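Local coordinates for ALKF (Bacillus cereus, PDB 3ZBO), which is of uncertain cellular function but has affinity for branched DNA structures and is related to the HEAT-like repeat DNA glycosylases, at residues 66-69 with 70-74; 223-226 with 227-231. All blocks are in the same frame, centred on the assembly; numbering follows the deposited sequence.

Interaction 1: residues 66-69 with 70-74; sequences GNYD and AMYFA
Asn67 O accepts Met71 N at 2.8 Å, and Tyr68 O to Tyr72 N and Asp69 O to Phe73 N repeat the i to i+4 spacing, which marks the first turn of helix 68-77. Asn67 is its N-cap. With CG anti to the backbone N (chi1 174°), the side chain places OD1 by the first backbone amides of the helix, where it takes two weak bonds, from Asp69 N at 2.9 Å and from Ala70 N at 3.3 Å. Gly66, with positive phi, ends the preceding helix, and its CA touches Met71 SD at 3.6 Å. The Asp69 carboxylate binds the 38-40 loop: OD2 accepts Phe38 N and Gly39 N, and OD1 accepts Val40 N, so three backbone amides pin that loop to this helix start. Tyr68 and Tyr72 run side by side in the same direction. Phe97 and Tyr28 pack edge-to-face with Tyr68, while Tyr72 OH bonds to Arg240 O near the C terminus. Between the two tyrosines, Tyr72 CB lies over one face of the Tyr68 ring, and Tyr68 OH meets Tyr72 CD2 obliquely at 3.4 Å.

Interaction 2: residues 223-226 with 227-231; sequences IQKE and LDRGR
The Arg229 guanidinium has Lys225 CB over one face, 3.5 Å above the plane and displaced toward the rim, and the Glu226 carboxylate at its edge. There NH1 donates to Glu226 OE1 at 3.0 Å in a salt bridge, with a fairly straight N-H (156°). The acceptor is close to the guanidinium plane, but the donor stands above the carboxylate plane, and the two planes are 71° apart. Glu226 reaches this edge by a bend at chi2 (-88°), whereas Arg229 stays extended from CG to NE and runs back past Lys225 O, which its CG approaches to 3.1 Å. The same OE1 accepts from a water that in turn accepts Arg231 NE at 2.8 Å, in the plane of that second guanidinium. Glu226 OE2 forms a salt bridge with Arg236, so both carboxylate oxygens have cationic or water-linked partners, which would be expected to favour the ionised acid.

The backbone closes as a Schellman motif. Gly230, with positive phi, donates N to Leu227 O at 3.0 Å, and Arg231 N reaches back to Glu226 O, also at 3.0 Å. This ends helix 219-228, whose last regular bonds include Leu227 N to Ile223 O. Beyond the turn, Arg231 makes a cation-pi contact with Phe234.

Ile223 CG2 and Leu227 CD1 lie alongside each other at 4.0 Å on the inward side. Ile223 packs on Asn182 and Ala185 of helix 171-187 and on Val196 and Ala199 of helix 192-202; Leu227 touches Ile186 and His192 of the same two helices, which together seat this last helix after strand 215-218.

From the N terminus, the chain passes through helix 56-63 and reaches interaction 1, where residues 66-69 turn directly into 70-74 and start helix 68-77. Interaction 2 comes much later, at the finish of helix 219-228. Each is one continuous run, so neither encloses a loop, and they follow in series without nesting or crossing. Their centres are 34 Å apart, on opposite sides of the chain's centre, and their nearest atoms about 18 Å apart. Interaction 1 joins the 38-40 loop and helices 46-52, 56-63 and 98-110; interaction 2 sets the end of helix 219-228 against helices 171-187 and 192-202. The tail leaving interaction 2 returns to interaction 1 through Arg240, bringing the C terminus back to the earlier helices.

Interaction 1: residues 66-69 with 70-74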
# COMPACT_ATOMS: atom_id res chain seq x y z
N GLY A 66 -6.34 17.12 -0.01
CA GLY A 66 -5.27 16.92 -0.99
C GLY A 66 -3.87 17.15 -0.43
O GLY A 66 -2.92 17.14 -1.24
N ASN A 67 -3.73 17.22 0.88
CA ASN A 67 -2.45 17.32 1.56
C ASN A 67 -2.04 15.92 1.98
O ASN A 67 -2.74 15.22 2.72
CB ASN A 67 -2.61 18.28 2.74
CG ASN A 67 -1.36 18.35 3.61
OD1 ASN A 67 -0.69 17.35 3.90
ND2 ASN A 67 -1.03 19.56 4.05
N TYR A 68 -0.91 15.43 1.40
CA TYR A 68 -0.52 14.07 1.62
C TYR A 68 -0.53 13.66 3.11
O TYR A 68 -0.97 12.57 3.50
CB TYR A 68 0.90 13.77 1.04
CG TYR A 68 1.39 12.39 1.41
CD1 TYR A 68 0.79 11.22 0.90
CD2 TYR A 68 2.43 12.22 2.39
CE1 TYR A 68 1.19 9.97 1.29
CE2 TYR A 68 2.83 10.97 2.76
CZ TYR A 68 2.24 9.80 2.23
OH TYR A 68 2.58 8.55 2.60
N ASP A 69 0.01 14.52 3.98
CA ASP A 69 0.07 14.05 5.38
C ASP A 69 -1.29 13.95 6.01
O ASP A 69 -1.58 13.02 6.82
CB ASP A 69 0.91 15.02 6.23
CG ASP A 69 2.36 15.08 5.73
OD1 ASP A 69 3.10 14.16 6.01
OD2 ASP A 69 2.67 16.05 5.04
N ALA A 70 -2.14 14.92 5.67
CA ALA A 70 -3.54 14.82 6.16
C ALA A 70 -4.26 13.62 5.59
O ALA A 70 -5.07 12.99 6.30
CB ALA A 70 -4.33 16.10 5.74
N MET A 71 -3.96 13.34 4.33
CA MET A 71 -4.56 12.16 3.71
C MET A 71 -4.08 10.83 4.32
O MET A 71 -4.86 9.89 4.51
CB MET A 71 -4.30 12.13 2.22
CG MET A 71 -4.96 13.27 1.50
SD MET A 71 -4.31 13.57 -0.17
CE MET A 71 -5.33 12.39 -1.10
N TYR A 72 -2.76 10.75 4.62
CA TYR A 72 -2.22 9.62 5.36
C TYR A 72 -2.90 9.49 6.70
O TYR A 72 -3.32 8.36 7.07
CB TYR A 72 -0.66 9.80 5.43
CG TYR A 72 -0.08 8.52 5.99
CD1 TYR A 72 -0.05 8.30 7.37
CD2 TYR A 72 0.53 7.60 5.18
CE1 TYR A 72 0.50 7.09 7.84
CE2 TYR A 72 1.03 6.37 5.65
CZ TYR A 72 1.06 6.16 6.99
OH TYR A 72 1.55 4.93 7.46
N PHE A 73 -3.04 10.58 7.43
CA PHE A 73 -3.62 10.48 8.74
C PHE A 73 -5.12 10.09 8.62
O PHE A 73 -5.63 9.33 9.44
CB PHE A 73 -3.46 11.85 9.46
CG PHE A 73 -3.87 11.79 10.87
CD1 PHE A 73 -3.13 11.06 11.74
CD2 PHE A 73 -5.02 12.42 11.29
CE1 PHE A 73 -3.55 10.91 13.10
CE2 PHE A 73 -5.41 12.31 12.68
CZ PHE A 73 -4.66 11.55 13.53
N ALA A 74 -5.81 10.59 7.58
CA ALA A 74 -7.23 10.21 7.39
C ALA A 74 -7.31 8.69 7.29
O ALA A 74 -8.21 8.05 7.83
CB ALA A 74 -7.70 10.81 6.11

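Interaction 2: residues 223-226 with 227-231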
# COMPACT_ATOMS: atom_id res chain seq x y z
N ILE A 223 13.47 -12.03 -1.26
CA ILE A 223 12.91 -13.30 -0.66
C ILE A 223 14.06 -14.06 0.01
O ILE A 223 13.88 -14.49 1.16
CB ILE A 223 12.29 -14.20 -1.74
CG1 ILE A 223 11.01 -13.55 -2.23
CG2 ILE A 223 12.08 -15.66 -1.26
CD1 ILE A 223 10.68 -14.13 -3.60
N GLN A 224 15.22 -14.15 -0.64
CA GLN A 224 16.31 -14.85 0.01
C GLN A 224 16.72 -14.22 1.33
O GLN A 224 17.03 -14.96 2.30
CB GLN A 224 17.51 -14.98 -0.96
CG GLN A 224 18.67 -15.81 -0.34
CD GLN A 224 18.23 -17.27 -0.08
OE1 GLN A 224 18.33 -17.79 1.02
NE2 GLN A 224 17.69 -17.90 -1.11
N LYS A 225 16.70 -12.90 1.43
CA LYS A 225 17.07 -12.21 2.70
C LYS A 225 16.10 -12.60 3.78
O LYS A 225 16.50 -12.75 4.94
CB LYS A 225 17.20 -10.67 2.50
CG LYS A 225 18.36 -10.39 1.67
CD LYS A 225 18.52 -8.89 1.33
CE LYS A 225 19.70 -8.74 0.32
NZ LYS A 225 20.05 -7.30 0.15
N GLU A 226 14.81 -12.69 3.46
CA GLU A 226 13.87 -13.11 4.45
C GLU A 226 14.03 -14.55 4.87
O GLU A 226 13.96 -14.83 6.07
CB GLU A 226 12.43 -12.87 3.95
CG GLU A 226 12.14 -11.34 3.75
CD GLU A 226 11.63 -10.71 5.02
OE1 GLU A 226 12.40 -10.52 6.01
OE2 GLU A 226 10.43 -10.36 5.01
N LEU A 227 14.32 -15.41 3.90
CA LEU A 227 14.63 -16.81 4.27
C LEU A 227 15.86 -16.92 5.14
O LEU A 227 15.87 -17.67 6.14
CB LEU A 227 14.80 -17.65 3.05
CG LEU A 227 13.54 -17.68 2.13
CD1 LEU A 227 13.75 -18.55 0.94
CD2 LEU A 227 12.25 -18.24 2.92
N ASP A 228 16.86 -16.10 4.84
CA ASP A 228 18.10 -16.07 5.71
C ASP A 228 17.83 -15.63 7.18
O ASP A 228 18.56 -16.08 8.11
CB ASP A 228 19.14 -15.11 5.09
CG ASP A 228 19.76 -15.65 3.77
OD1 ASP A 228 19.48 -16.81 3.35
OD2 ASP A 228 20.49 -14.83 3.14
N ARG A 229 16.78 -14.83 7.39
CA ARG A 229 16.36 -14.34 8.67
C ARG A 229 15.40 -15.33 9.34
O ARG A 229 14.93 -15.08 10.45
CB ARG A 229 15.64 -12.96 8.49
CG ARG A 229 16.53 -11.83 7.93
CD ARG A 229 15.63 -10.56 7.57
NE ARG A 229 16.40 -9.50 6.87
CZ ARG A 229 16.05 -8.87 5.72
NH1 ARG A 229 14.89 -9.12 5.07
NH2 ARG A 229 16.87 -7.95 5.21
N GLY A 230 15.01 -16.43 8.68
CA GLY A 230 14.15 -17.46 9.25
C GLY A 230 12.68 -17.08 9.18
O GLY A 230 11.86 -17.60 9.94
N ARG A 231 12.38 -16.11 8.29
CA ARG A 231 10.97 -15.60 8.23
C ARG A 231 10.01 -16.31 7.33
O ARG A 231 8.90 -15.79 7.11
CB ARG A 231 11.02 -14.16 7.76
CG ARG A 231 11.61 -13.21 8.78
CD ARG A 231 10.65 -12.87 9.82
NE ARG A 231 11.13 -11.84 10.77
CZ ARG A 231 11.30 -11.98 12.10
NH1 ARG A 231 11.01 -13.12 12.78
NH2 ARG A 231 11.72 -10.91 12.79
O HOH W 1 11.63 -9.71 8.97